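Local coordinates for protein YciF (Escherichia coli, PDB 2GS4) that is a homodimeric stress protein of the ferritin clan, probably a metal-binding helical bundle related to rubrerythrin, though its precise function is not established, at residues T5-F10 with S66-K71; I11-D16 with Y117-T122; S15-A20 with E56-V61; K22-A27 with E49-Q54; T122-L127 with K131-L136. All blocks are in the same frame, centred on the assembly; numbering follows the deposited sequence.

Overall arrangement
The five contacts run along the helical bundle of one subunit, and contacts 1 to 4 all use helix 6-33. Contacts 3 and 4 are successive levels of its packing against helix 38-63, with centres about 10 Å apart. Contact 2 turns to helix 95-126, and contact 5 pairs that helix with helix 130-159; these two share Thr122 and have centres about 9 Å apart. Contact 1 lies at the same end as contacts 2 and 5: Phe10 packs on Leu123 and Ala124, and the bond between Ser15 OG and Lys71 N joins its loop to contacts 2 and 3. Contact 4 lies about 22 Å from contact 1, centre to centre. Contacts 1, 2 and 5 also touch the second subunit.

Contact 1: residues T5-F10 with S66-K71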
# COMPACT_ATOMS: atom_id res chain seq x y z
N THR A 5 -5.78 -6.48 19.63
CA THR A 5 -4.49 -6.51 20.31
C THR A 5 -3.38 -6.26 19.30
O THR A 5 -3.61 -6.33 18.09
CB THR A 5 -4.23 -7.88 20.98
OG1 THR A 5 -3.99 -8.87 19.98
CG2 THR A 5 -5.44 -8.29 21.81
N ILE A 6 -2.19 -5.96 19.80
CA ILE A 6 -1.02 -5.70 18.97
C ILE A 6 -0.78 -6.95 18.15
O ILE A 6 -0.37 -6.91 16.99
CB ILE A 6 0.20 -5.42 19.86
CG1 ILE A 6 -0.06 -4.16 20.70
CG2 ILE A 6 1.47 -5.30 19.03
CD1 ILE A 6 -0.53 -2.96 19.88
N GLU A 7 -1.07 -8.06 18.80
CA GLU A 7 -0.92 -9.38 18.23
C GLU A 7 -1.81 -9.54 16.99
O GLU A 7 -1.35 -10.04 15.96
CB GLU A 7 -1.29 -10.41 19.31
CG GLU A 7 -0.28 -11.52 19.45
CD GLU A 7 -0.06 -12.20 18.13
OE1 GLU A 7 -1.06 -12.42 17.42
OE2 GLU A 7 1.11 -12.52 17.81
N ASP A 8 -3.07 -9.11 17.08
CA ASP A 8 -3.98 -9.21 15.93
C ASP A 8 -3.45 -8.34 14.79
O ASP A 8 -3.48 -8.73 13.63
CB ASP A 8 -5.40 -8.73 16.25
CG ASP A 8 -6.11 -9.58 17.29
OD1 ASP A 8 -5.96 -10.82 17.28
OD2 ASP A 8 -6.84 -8.99 18.11
N VAL A 9 -2.97 -7.14 15.13
CA VAL A 9 -2.43 -6.22 14.12
C VAL A 9 -1.22 -6.88 13.47
O VAL A 9 -1.07 -6.84 12.25
CB VAL A 9 -1.97 -4.87 14.74
CG1 VAL A 9 -1.27 -4.02 13.67
CG2 VAL A 9 -3.16 -4.10 15.29
N PHE A 10 -0.35 -7.47 14.28
CA PHE A 10 0.83 -8.14 13.76
C PHE A 10 0.48 -9.29 12.83
O PHE A 10 1.04 -9.39 11.73
CB PHE A 10 1.73 -8.64 14.90
CG PHE A 10 2.97 -9.35 14.43
CD1 PHE A 10 3.08 -10.73 14.53
CD2 PHE A 10 4.04 -8.63 13.87
CE1 PHE A 10 4.23 -11.39 14.08
CE2 PHE A 10 5.18 -9.28 13.42
CZ PHE A 10 5.28 -10.67 13.53
N SER A 66 3.84 -20.15 18.86
CA SER A 66 2.68 -21.03 18.87
C SER A 66 1.35 -20.42 18.42
O SER A 66 0.56 -21.07 17.74
CB SER A 66 2.52 -21.62 20.28
OG SER A 66 3.74 -22.22 20.70
N ASN A 67 1.11 -19.17 18.80
CA ASN A 67 -0.13 -18.47 18.47
C ASN A 67 -0.21 -17.94 17.04
O ASN A 67 -1.30 -17.67 16.54
CB ASN A 67 -0.31 -17.30 19.42
CG ASN A 67 0.83 -16.31 19.31
OD1 ASN A 67 1.99 -16.67 19.51
ND2 ASN A 67 0.51 -15.06 18.99
N LEU A 68 0.93 -17.77 16.39
CA LEU A 68 0.94 -17.23 15.03
C LEU A 68 0.35 -18.17 13.97
O LEU A 68 0.41 -19.39 14.09
CB LEU A 68 2.37 -16.82 14.67
CG LEU A 68 3.02 -15.80 15.62
CD1 LEU A 68 4.40 -15.40 15.14
CD2 LEU A 68 2.12 -14.58 15.71
N LYS A 69 -0.25 -17.57 12.94
CA LYS A 69 -0.86 -18.31 11.82
C LYS A 69 -0.83 -17.31 10.66
O LYS A 69 -0.45 -16.17 10.86
CB LYS A 69 -2.32 -18.67 12.13
CG LYS A 69 -2.93 -19.72 11.18
CD LYS A 69 -4.45 -19.89 11.36
CE LYS A 69 -5.25 -18.91 10.50
NZ LYS A 69 -5.57 -19.44 9.14
N ILE A 70 -1.17 -17.73 9.45
CA ILE A 70 -1.23 -16.80 8.32
C ILE A 70 -2.69 -16.84 7.93
O ILE A 70 -3.21 -17.92 7.65
CB ILE A 70 -0.39 -17.24 7.08
CG1 ILE A 70 1.10 -17.13 7.36
CG2 ILE A 70 -0.75 -16.37 5.88
CD1 ILE A 70 1.56 -15.72 7.68
N LYS A 71 -3.36 -15.70 7.93
CA LYS A 71 -4.76 -15.69 7.54
C LYS A 71 -4.80 -15.39 6.03
O LYS A 71 -4.04 -14.57 5.54
CB LYS A 71 -5.53 -14.65 8.37
CG LYS A 71 -5.66 -15.03 9.86
CD LYS A 71 -6.39 -13.98 10.70
CE LYS A 71 -6.87 -14.56 12.04
NZ LYS A 71 -7.97 -15.55 11.87
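Glu7, in the first turn of helix 6-33, and Leu68, in an irregular loop, mark the nearest backbone approach, with CA atoms 8.7 Å apart. The helix starts at Thr5 with a capping box: Asp8 N donates to Thr5 OG1 (3.1 Å), while Thr5 N donates in return to Asp8 OD2, which it meets from above the carboxylate plane. Glu7 bends at its second torsion (chi2 -55°), bringing the carboxylate to the loop at a steep 76° to the Asn67 amide plane. Its OE2 lies 2.9 Å from Asn67 ND2, with the Leu68 methyl CD2 beside it. The hydroxyl of Tyr129 bonds to both Glu7 OE2 and Asn67 ND2, tying helix and loop through a third residue. Loss of the carboxylate, with alanine replacing Glu7, would probably deprive the Tyr129 hydroxyl of one partner and leave the Asn67 side chain less constrained. Deeper in, the ring of Phe10 takes Leu68 at its edge, CD1 being 4.1 Å from Leu68 CD2. Phe10 continues onto Leu120, Leu123 and Ala124 of helix 95-126, and Ile70 of the loop settles on Ile58 and Val62 of helix 38-63.

Contact 2: residues I11-D16 with Y117-T122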
# COMPACT_ATOMS: atom_id res chain seq x y z
N ILE A 11 -0.44 -10.15 13.26
CA ILE A 11 -0.80 -11.28 12.41
C ILE A 11 -1.43 -10.77 11.10
O ILE A 11 -1.15 -11.29 10.03
CB ILE A 11 -1.75 -12.28 13.15
CG1 ILE A 11 -1.99 -13.49 12.27
CG2 ILE A 11 -3.06 -11.63 13.55
CD1 ILE A 11 -0.72 -14.06 11.79
N HIS A 12 -2.27 -9.74 11.20
CA HIS A 12 -2.90 -9.17 10.02
C HIS A 12 -1.84 -8.67 9.02
O HIS A 12 -1.87 -9.03 7.85
CB HIS A 12 -3.81 -8.00 10.42
CG HIS A 12 -4.17 -7.10 9.28
ND1 HIS A 12 -5.03 -7.47 8.27
CD2 HIS A 12 -3.77 -5.83 8.99
CE1 HIS A 12 -5.15 -6.47 7.40
NE2 HIS A 12 -4.39 -5.47 7.82
N LEU A 13 -0.92 -7.83 9.49
CA LEU A 13 0.12 -7.28 8.63
C LEU A 13 1.06 -8.34 8.05
O LEU A 13 1.52 -8.22 6.92
CB LEU A 13 0.93 -6.21 9.38
CG LEU A 13 0.21 -4.89 9.68
CD1 LEU A 13 1.08 -4.04 10.58
CD2 LEU A 13 -0.10 -4.16 8.38
N LEU A 14 1.36 -9.37 8.84
CA LEU A 14 2.24 -10.44 8.38
C LEU A 14 1.55 -11.24 7.28
O LEU A 14 2.18 -11.63 6.29
CB LEU A 14 2.59 -11.37 9.55
CG LEU A 14 3.60 -12.47 9.21
CD1 LEU A 14 4.97 -11.87 9.02
CD2 LEU A 14 3.62 -13.51 10.34
N SER A 15 0.26 -11.48 7.46
CA SER A 15 -0.55 -12.23 6.50
C SER A 15 -0.67 -11.45 5.19
O SER A 15 -0.69 -12.04 4.10
CB SER A 15 -1.94 -12.50 7.07
OG SER A 15 -1.88 -13.36 8.20
N ASP A 16 -0.74 -10.13 5.31
CA ASP A 16 -0.85 -9.26 4.15
C ASP A 16 0.49 -9.34 3.42
O ASP A 16 0.54 -9.49 2.19
CB ASP A 16 -1.13 -7.82 4.58
CG ASP A 16 -2.17 -7.13 3.72
OD1 ASP A 16 -2.34 -5.90 3.85
OD2 ASP A 16 -2.83 -7.82 2.92
N TYR A 117 8.27 -4.39 6.27
CA TYR A 117 9.12 -5.19 7.15
C TYR A 117 9.65 -4.38 8.33
O TYR A 117 9.93 -4.94 9.39
CB TYR A 117 10.26 -5.83 6.34
CG TYR A 117 9.81 -7.09 5.63
CD1 TYR A 117 9.72 -8.30 6.32
CD2 TYR A 117 9.44 -7.07 4.28
CE1 TYR A 117 9.29 -9.46 5.68
CE2 TYR A 117 9.00 -8.23 3.64
CZ TYR A 117 8.93 -9.42 4.34
OH TYR A 117 8.52 -10.57 3.71
N GLY A 118 9.80 -3.07 8.14
CA GLY A 118 10.27 -2.24 9.22
C GLY A 118 9.20 -2.30 10.30
O GLY A 118 9.49 -2.50 11.48
N THR A 119 7.95 -2.17 9.88
CA THR A 119 6.80 -2.21 10.77
C THR A 119 6.66 -3.58 11.45
O THR A 119 6.49 -3.66 12.67
CB THR A 119 5.49 -1.86 10.00
OG1 THR A 119 5.56 -0.51 9.53
CG2 THR A 119 4.28 -2.03 10.89
N LEU A 120 6.75 -4.65 10.67
CA LEU A 120 6.62 -6.01 11.22
C LEU A 120 7.73 -6.34 12.22
O LEU A 120 7.47 -6.95 13.26
CB LEU A 120 6.59 -7.05 10.09
CG LEU A 120 5.32 -7.12 9.24
CD1 LEU A 120 5.58 -7.95 7.99
CD2 LEU A 120 4.18 -7.71 10.06
N ALA A 121 8.96 -5.95 11.90
CA ALA A 121 10.09 -6.21 12.78
C ALA A 121 9.93 -5.50 14.13
O ALA A 121 10.20 -6.09 15.18
CB ALA A 121 11.38 -5.77 12.11
N THR A 122 9.47 -4.25 14.10
CA THR A 122 9.26 -3.48 15.34
C THR A 122 8.13 -4.10 16.15
O THR A 122 8.25 -4.26 17.37
CB THR A 122 8.96 -1.98 15.03
OG1 THR A 122 10.07 -1.39 14.35
CG2 THR A 122 8.71 -1.19 16.31
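Apolar packing between Leu120 and the pair Leu13 and Leu14 carries this buried contact. The CD2 methyl of Leu120 lodges at the base of the two leucines, 3.5 Å from Leu14 N and 3.6 Å from Leu13 CB. Leu14 crosses Leu120 at about a right angle, and its CG, anti to the backbone N (chi1 -176°), sets the CD1 methyl 4.1 Å from Leu120 CD1. Alongside, the CG2 methyl of Thr119 meets Leu13 CD1 at 3.8 Å, again with the side chains nearly perpendicular. Cutting Leu120 back to alanine removes both methyls that press on segment 11-16 and is likely to leave a gap beside Leu13 and Leu14. Both helices are members of a ferritin-like bundle, in which the two segments run roughly antiparallel at 143°, their axes 10.2 Å apart at closest approach. No hydrogen bond crosses the interface. Ser15 OG and Ser15 N reach Ile11 O from opposite faces of its carbonyl plane, and Ser15 OG also bonds to Lys71 N. Thr119 OG1 turns back to Ala115 O, leaving its methyl for Leu13. Thr119 also packs on His12 of the second subunit.

Contact 3: residues S15-A20 with E56-V61; sequences SDTYSA and ERIDQV
Tyr18 and Ile58 sit where the two antiparallel segments come nearest, their CA atoms 7.1 Å apart and the segment axes at 161° with a closest approach of 10.8 Å. This is neighbouring-helix packing within the ferritin-like bundle, joining helix 6-33 to helix 38-63. Ile58 divides its branches between two residues. Its CG2 methyl comes to the edge of the Tyr18 ring, near the ring plane, 3.5 Å from CD1; the longer branch runs the other way, and CD1 of Ile58 reaches Tyr18 CA at 3.9 Å and the Thr17 methyl CG2 at 4.1 Å. Thr17 offers that methyl because CG2 lies anti to its backbone N, while OG1 makes a weak bond to Leu13 O. On the inner side Ile58 and Thr17 both pack on Tyr117 of helix 95-126, placing this end of the contact in the buried core. The Tyr18 ring, with CG anti to the backbone N (chi1 -171°), instead runs toward the outer side of the helix pair, where its hydroxyl has a weak bond to Lys22 NZ and Ile70 also touches the side chain. There the Asp59 carboxylate is tilted 51° to the ring, and its OD1 stands at the aromatic edge, 3.7 Å from Tyr18 CE1.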
# COMPACT_ATOMS: atom_id res chain seq x y z
N SER A 15 0.26 -11.48 7.46
CA SER A 15 -0.55 -12.23 6.50
C SER A 15 -0.67 -11.45 5.19
O SER A 15 -0.69 -12.04 4.10
CB SER A 15 -1.94 -12.50 7.07
OG SER A 15 -1.88 -13.36 8.20
N ASP A 16 -0.74 -10.13 5.31
CA ASP A 16 -0.85 -9.26 4.15
C ASP A 16 0.49 -9.34 3.42
O ASP A 16 0.54 -9.49 2.19
CB ASP A 16 -1.13 -7.82 4.58
CG ASP A 16 -2.17 -7.13 3.72
OD1 ASP A 16 -2.34 -5.90 3.85
OD2 ASP A 16 -2.83 -7.82 2.92
N THR A 17 1.57 -9.26 4.17
CA THR A 17 2.90 -9.33 3.57
C THR A 17 3.12 -10.69 2.89
O THR A 17 3.73 -10.76 1.82
CB THR A 17 3.99 -9.02 4.62
OG1 THR A 17 3.99 -7.62 4.90
CG2 THR A 17 5.37 -9.43 4.12
N TYR A 18 2.60 -11.76 3.49
CA TYR A 18 2.73 -13.10 2.90
C TYR A 18 2.09 -13.02 1.51
O TYR A 18 2.66 -13.46 0.52
CB TYR A 18 1.99 -14.14 3.74
CG TYR A 18 2.24 -15.58 3.35
CD1 TYR A 18 3.38 -16.26 3.78
CD2 TYR A 18 1.34 -16.28 2.54
CE1 TYR A 18 3.62 -17.58 3.43
CE2 TYR A 18 1.57 -17.61 2.18
CZ TYR A 18 2.71 -18.26 2.63
OH TYR A 18 2.95 -19.57 2.29
N SER A 19 0.89 -12.44 1.45
CA SER A 19 0.19 -12.30 0.18
C SER A 19 1.00 -11.46 -0.80
O SER A 19 1.12 -11.81 -1.96
CB SER A 19 -1.20 -11.67 0.41
OG SER A 19 -1.76 -11.19 -0.80
N ALA A 20 1.58 -10.36 -0.32
CA ALA A 20 2.38 -9.47 -1.16
C ALA A 20 3.56 -10.19 -1.81
O ALA A 20 3.83 -10.01 -2.99
CB ALA A 20 2.87 -8.28 -0.34
N GLU A 56 9.89 -18.31 2.65
CA GLU A 56 10.29 -19.39 3.57
C GLU A 56 10.57 -18.80 4.95
O GLU A 56 10.24 -19.40 5.97
CB GLU A 56 11.55 -20.11 3.07
CG GLU A 56 11.33 -20.87 1.76
CD GLU A 56 10.31 -21.98 1.90
OE1 GLU A 56 9.63 -22.26 0.90
OE2 GLU A 56 10.21 -22.57 2.99
N ARG A 57 11.17 -17.62 4.98
CA ARG A 57 11.48 -16.98 6.25
C ARG A 57 10.18 -16.64 7.01
O ARG A 57 10.15 -16.69 8.24
CB ARG A 57 12.34 -15.73 6.04
CG ARG A 57 13.04 -15.25 7.29
CD ARG A 57 14.10 -14.20 6.95
NE ARG A 57 15.21 -14.79 6.21
CZ ARG A 57 15.82 -14.19 5.19
NH1 ARG A 57 16.83 -14.78 4.57
NH2 ARG A 57 15.39 -13.00 4.77
N ILE A 58 9.12 -16.30 6.28
CA ILE A 58 7.84 -16.00 6.91
C ILE A 58 7.29 -17.28 7.56
O ILE A 58 6.66 -17.21 8.62
CB ILE A 58 6.80 -15.42 5.90
CG1 ILE A 58 7.17 -13.99 5.51
CG2 ILE A 58 5.41 -15.43 6.54
CD1 ILE A 58 6.29 -13.41 4.39
N ASP A 59 7.50 -18.43 6.93
CA ASP A 59 7.01 -19.68 7.52
C ASP A 59 7.73 -19.89 8.84
O ASP A 59 7.14 -20.36 9.82
CB ASP A 59 7.30 -20.89 6.61
CG ASP A 59 6.61 -20.79 5.27
OD1 ASP A 59 5.49 -20.25 5.21
OD2 ASP A 59 7.18 -21.28 4.27
N GLN A 60 9.01 -19.52 8.86
CA GLN A 60 9.84 -19.62 10.05
C GLN A 60 9.32 -18.70 11.16
O GLN A 60 9.30 -19.08 12.33
CB GLN A 60 11.30 -19.24 9.74
CG GLN A 60 12.13 -20.29 9.00
CD GLN A 60 13.59 -19.88 8.86
OE1 GLN A 60 14.46 -20.36 9.58
NE2 GLN A 60 13.85 -18.96 7.94
N VAL A 61 8.92 -17.49 10.78
CA VAL A 61 8.39 -16.52 11.74
C VAL A 61 7.14 -17.07 12.39
O VAL A 61 6.96 -16.99 13.61
CB VAL A 61 8.01 -15.17 11.07
CG1 VAL A 61 7.10 -14.37 12.00
CG2 VAL A 61 9.25 -14.36 10.75

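Contact 4: residues K22-A27 with E49-Q54; sequences KQLTRA and EETHGQ
The one aromatic interaction is a CH-pi contact: the CG2 methyl of Thr25 sits over one face of the His52 imidazole, 3.9 Å from the ring centroid and only 16° off its normal. The methyl is displaced toward the rim, so NE2 is its nearest ring atom at 3.7 Å. Placing CG2 anti to the carbonyl carbon gives Thr25 this reach, and the same rotation (chi1 59°) turns OG1 toward Lys22 O in its own helix; that pair is modelled too close for its length to be trusted. Purely aliphatic contacts continue inward. The Thr25 methyl also meets Thr51 CG2 at 4.0 Å, and Leu24 CB approaches the same Thr51 methyl at 4.3 Å. Behind them the segments run antiparallel at 163° with axes 9.4 Å apart at closest approach, their helices neighbours in the ferritin-like bundle. No hydrogen bond joins the two segments; Thr51 OG1 bonds to His47 O one turn earlier, and Gln54 NE2 bonds to Glu142 and Glu143 of helix 130-159. What meets here is aliphatic carbon on methyl and methyl on ring, so the two segments are held together by shape and dispersion, with no polar link between them.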
# COMPACT_ATOMS: atom_id res chain seq x y z
N LYS A 22 3.84 -13.38 -2.29
CA LYS A 22 3.24 -14.39 -3.17
C LYS A 22 2.99 -13.75 -4.54
O LYS A 22 3.38 -14.29 -5.58
CB LYS A 22 1.91 -14.84 -2.58
CG LYS A 22 1.61 -16.32 -2.70
CD LYS A 22 2.32 -17.13 -1.64
CE LYS A 22 2.12 -18.62 -1.89
NZ LYS A 22 3.08 -19.45 -1.12
N GLN A 23 2.34 -12.60 -4.53
CA GLN A 23 2.05 -11.88 -5.76
C GLN A 23 3.35 -11.41 -6.38
O GLN A 23 3.53 -11.46 -7.60
CB GLN A 23 1.16 -10.66 -5.48
CG GLN A 23 -0.13 -10.97 -4.75
CD GLN A 23 -0.96 -9.72 -4.49
OE1 GLN A 23 -1.22 -8.94 -5.40
NE2 GLN A 23 -1.36 -9.53 -3.24
N LEU A 24 4.29 -10.95 -5.55
CA LEU A 24 5.54 -10.47 -6.09
C LEU A 24 6.27 -11.54 -6.92
O LEU A 24 6.85 -11.22 -7.96
CB LEU A 24 6.44 -9.93 -4.97
CG LEU A 24 7.47 -8.86 -5.38
CD1 LEU A 24 6.82 -7.78 -6.25
CD2 LEU A 24 8.09 -8.23 -4.15
N THR A 25 6.22 -12.81 -6.49
CA THR A 25 6.89 -13.89 -7.24
C THR A 25 6.50 -13.91 -8.71
O THR A 25 7.37 -13.98 -9.59
CB THR A 25 6.61 -15.30 -6.64
OG1 THR A 25 5.20 -15.56 -6.65
CG2 THR A 25 7.15 -15.42 -5.22
N ARG A 26 5.20 -13.86 -8.99
CA ARG A 26 4.72 -13.85 -10.37
C ARG A 26 5.20 -12.57 -11.07
O ARG A 26 5.76 -12.63 -12.16
CB ARG A 26 3.17 -13.89 -10.42
CG ARG A 26 2.52 -15.24 -10.10
CD ARG A 26 1.88 -15.30 -8.70
NE ARG A 26 0.68 -14.47 -8.56
CZ ARG A 26 -0.12 -14.50 -7.49
NH1 ARG A 26 0.15 -15.30 -6.47
NH2 ARG A 26 -1.19 -13.71 -7.43
N ALA A 27 4.99 -11.43 -10.43
CA ALA A 27 5.38 -10.15 -11.01
C ALA A 27 6.85 -10.05 -11.40
O ALA A 27 7.18 -9.53 -12.46
CB ALA A 27 5.02 -9.02 -10.06
N GLU A 49 14.28 -14.91 -6.80
CA GLU A 49 14.78 -16.00 -5.98
C GLU A 49 14.79 -15.60 -4.51
O GLU A 49 14.29 -16.33 -3.66
CB GLU A 49 16.17 -16.41 -6.45
CG GLU A 49 16.16 -16.94 -7.86
CD GLU A 49 15.12 -18.02 -8.04
OE1 GLU A 49 14.60 -18.17 -9.17
OE2 GLU A 49 14.81 -18.73 -7.06
N GLU A 50 15.32 -14.41 -4.22
CA GLU A 50 15.36 -13.90 -2.86
C GLU A 50 13.94 -13.81 -2.27
O GLU A 50 13.76 -14.06 -1.08
CB GLU A 50 16.07 -12.53 -2.85
CG GLU A 50 15.89 -11.65 -1.61
CD GLU A 50 16.62 -10.32 -1.72
OE1 GLU A 50 16.02 -9.27 -1.38
OE2 GLU A 50 17.80 -10.31 -2.14
N THR A 51 12.94 -13.49 -3.09
CA THR A 51 11.56 -13.40 -2.61
C THR A 51 11.01 -14.77 -2.21
O THR A 51 10.26 -14.87 -1.23
CB THR A 51 10.62 -12.73 -3.66
OG1 THR A 51 11.03 -11.38 -3.89
CG2 THR A 51 9.17 -12.72 -3.15
N HIS A 52 11.35 -15.81 -2.97
CA HIS A 52 10.88 -17.15 -2.62
C HIS A 52 11.53 -17.48 -1.28
O HIS A 52 10.91 -18.11 -0.42
CB HIS A 52 11.29 -18.18 -3.69
CG HIS A 52 10.25 -18.40 -4.74
ND1 HIS A 52 10.44 -18.06 -6.06
CD2 HIS A 52 9.00 -18.91 -4.66
CE1 HIS A 52 9.34 -18.34 -6.75
NE2 HIS A 52 8.45 -18.86 -5.92
N GLY A 53 12.77 -17.03 -1.10
CA GLY A 53 13.46 -17.28 0.15
C GLY A 53 12.82 -16.54 1.31
O GLY A 53 12.80 -17.04 2.43
N GLN A 54 12.30 -15.34 1.04
CA GLN A 54 11.67 -14.54 2.08
C GLN A 54 10.34 -15.15 2.50
O GLN A 54 9.93 -15.03 3.67
CB GLN A 54 11.51 -13.09 1.58
CG GLN A 54 12.88 -12.43 1.37
CD GLN A 54 12.85 -11.14 0.56
OE1 GLN A 54 11.85 -10.80 -0.06
NE2 GLN A 54 13.98 -10.43 0.55

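Contact 5: residues T122-L127 with K131-L136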
# COMPACT_ATOMS: atom_id res chain seq x y z
N THR A 122 9.47 -4.25 14.10
CA THR A 122 9.26 -3.48 15.34
C THR A 122 8.13 -4.10 16.15
O THR A 122 8.25 -4.26 17.37
CB THR A 122 8.96 -1.98 15.03
OG1 THR A 122 10.07 -1.39 14.35
CG2 THR A 122 8.71 -1.19 16.31
N LEU A 123 7.03 -4.46 15.49
CA LEU A 123 5.91 -5.08 16.19
C LEU A 123 6.35 -6.39 16.82
O LEU A 123 6.07 -6.65 17.99
CB LEU A 123 4.74 -5.32 15.23
CG LEU A 123 4.04 -4.06 14.74
CD1 LEU A 123 2.84 -4.44 13.88
CD2 LEU A 123 3.58 -3.22 15.92
N ALA A 124 7.05 -7.22 16.05
CA ALA A 124 7.53 -8.49 16.57
C ALA A 124 8.41 -8.23 17.79
O ALA A 124 8.27 -8.90 18.81
CB ALA A 124 8.33 -9.24 15.50
N GLU A 125 9.30 -7.25 17.70
CA GLU A 125 10.18 -6.92 18.82
C GLU A 125 9.39 -6.51 20.05
O GLU A 125 9.65 -6.97 21.16
CB GLU A 125 11.13 -5.79 18.45
CG GLU A 125 12.54 -6.26 18.18
CD GLU A 125 13.48 -5.12 17.86
OE1 GLU A 125 13.27 -4.44 16.84
OE2 GLU A 125 14.42 -4.90 18.64
N GLN A 126 8.41 -5.64 19.83
CA GLN A 126 7.58 -5.15 20.91
C GLN A 126 6.64 -6.20 21.50
O GLN A 126 6.13 -6.02 22.60
CB GLN A 126 6.79 -3.92 20.42
CG GLN A 126 7.65 -2.68 20.32
CD GLN A 126 7.90 -2.04 21.67
OE1 GLN A 126 7.04 -1.31 22.19
NE2 GLN A 126 9.05 -2.31 22.26
N LEU A 127 6.42 -7.29 20.77
CA LEU A 127 5.55 -8.35 21.29
C LEU A 127 6.37 -9.44 21.98
O LEU A 127 5.83 -10.42 22.48
CB LEU A 127 4.72 -8.96 20.15
CG LEU A 127 3.57 -8.12 19.60
CD1 LEU A 127 3.21 -8.58 18.19
CD2 LEU A 127 2.37 -8.22 20.52
N LYS A 131 13.00 -14.28 17.97
CA LYS A 131 13.40 -14.94 16.73
C LYS A 131 12.72 -14.31 15.52
O LYS A 131 13.33 -14.17 14.45
CB LYS A 131 13.08 -16.43 16.79
CG LYS A 131 13.48 -17.19 15.54
CD LYS A 131 13.45 -18.69 15.77
CE LYS A 131 13.89 -19.41 14.51
NZ LYS A 131 15.20 -18.91 14.04
N ALA A 132 11.46 -13.93 15.68
CA ALA A 132 10.73 -13.30 14.59
C ALA A 132 11.39 -11.97 14.23
O ALA A 132 11.68 -11.72 13.06
CB ALA A 132 9.27 -13.10 14.97
N ALA A 133 11.65 -11.12 15.22
CA ALA A 133 12.27 -9.82 14.95
C ALA A 133 13.58 -9.96 14.18
O ALA A 133 13.84 -9.20 13.24
CB ALA A 133 12.52 -9.08 16.26
N LYS A 134 14.40 -10.92 14.58
CA LYS A 134 15.68 -11.15 13.93
C LYS A 134 15.48 -11.53 12.47
O LYS A 134 16.17 -11.04 11.59
CB LYS A 134 16.45 -12.26 14.66
CG LYS A 134 16.38 -12.19 16.18
CD LYS A 134 17.02 -10.93 16.76
CE LYS A 134 15.99 -9.83 17.04
NZ LYS A 134 14.97 -10.21 18.06
N LEU A 135 14.51 -12.41 12.23
CA LEU A 135 14.22 -12.85 10.88
C LEU A 135 13.68 -11.73 10.02
O LEU A 135 14.10 -11.55 8.88
CB LEU A 135 13.19 -13.98 10.91
CG LEU A 135 13.71 -15.24 11.58
CD1 LEU A 135 12.58 -16.22 11.74
CD2 LEU A 135 14.86 -15.82 10.76
N LEU A 136 12.75 -10.96 10.57
CA LEU A 136 12.16 -9.87 9.82
C LEU A 136 13.19 -8.80 9.50
O LEU A 136 13.12 -8.17 8.44
CB LEU A 136 10.97 -9.29 10.60
CG LEU A 136 9.81 -10.27 10.77
CD1 LEU A 136 8.93 -9.83 11.91
CD2 LEU A 136 9.02 -10.38 9.47
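Close alanine packing joins the two arms of a helical hairpin here, at the turn where helix 95-126 gives way to helix 130-159. The CA atoms of Ala124 and Ala133 are only 5.2 Å apart, and the axes of the antiparallel segments approach to 7.9 Å at an angle of 162°, a separation that small side chains permit. Ala124 CB points into the opposite helix and is met from several directions: by Leu136 CD1 at 3.7 Å, by the backbone N of Ala133 at 3.8 Å, and by the methyl of Ala132 at 4.0 Å. Ala133 answers with its own CB, which lies 3.4 Å from CG of Glu125, so the aliphatic part of the glutamate flanks the alanine pair. Beyond CG the Glu125 chain stays extended (chi2 -178°), and OE1 forms a salt bridge with Lys137, a second link between the arms. Glu125 OE2 lies 5.4 Å from Lys134 NZ, and the opposite charges may add a weak long-range attraction. Around the hairpin, Leu123 packs on Phe10 and Leu13 of helix 6-33 and on Val9 of the second subunit, while Ala132 and Leu135 rest on Val61 of helix 38-63.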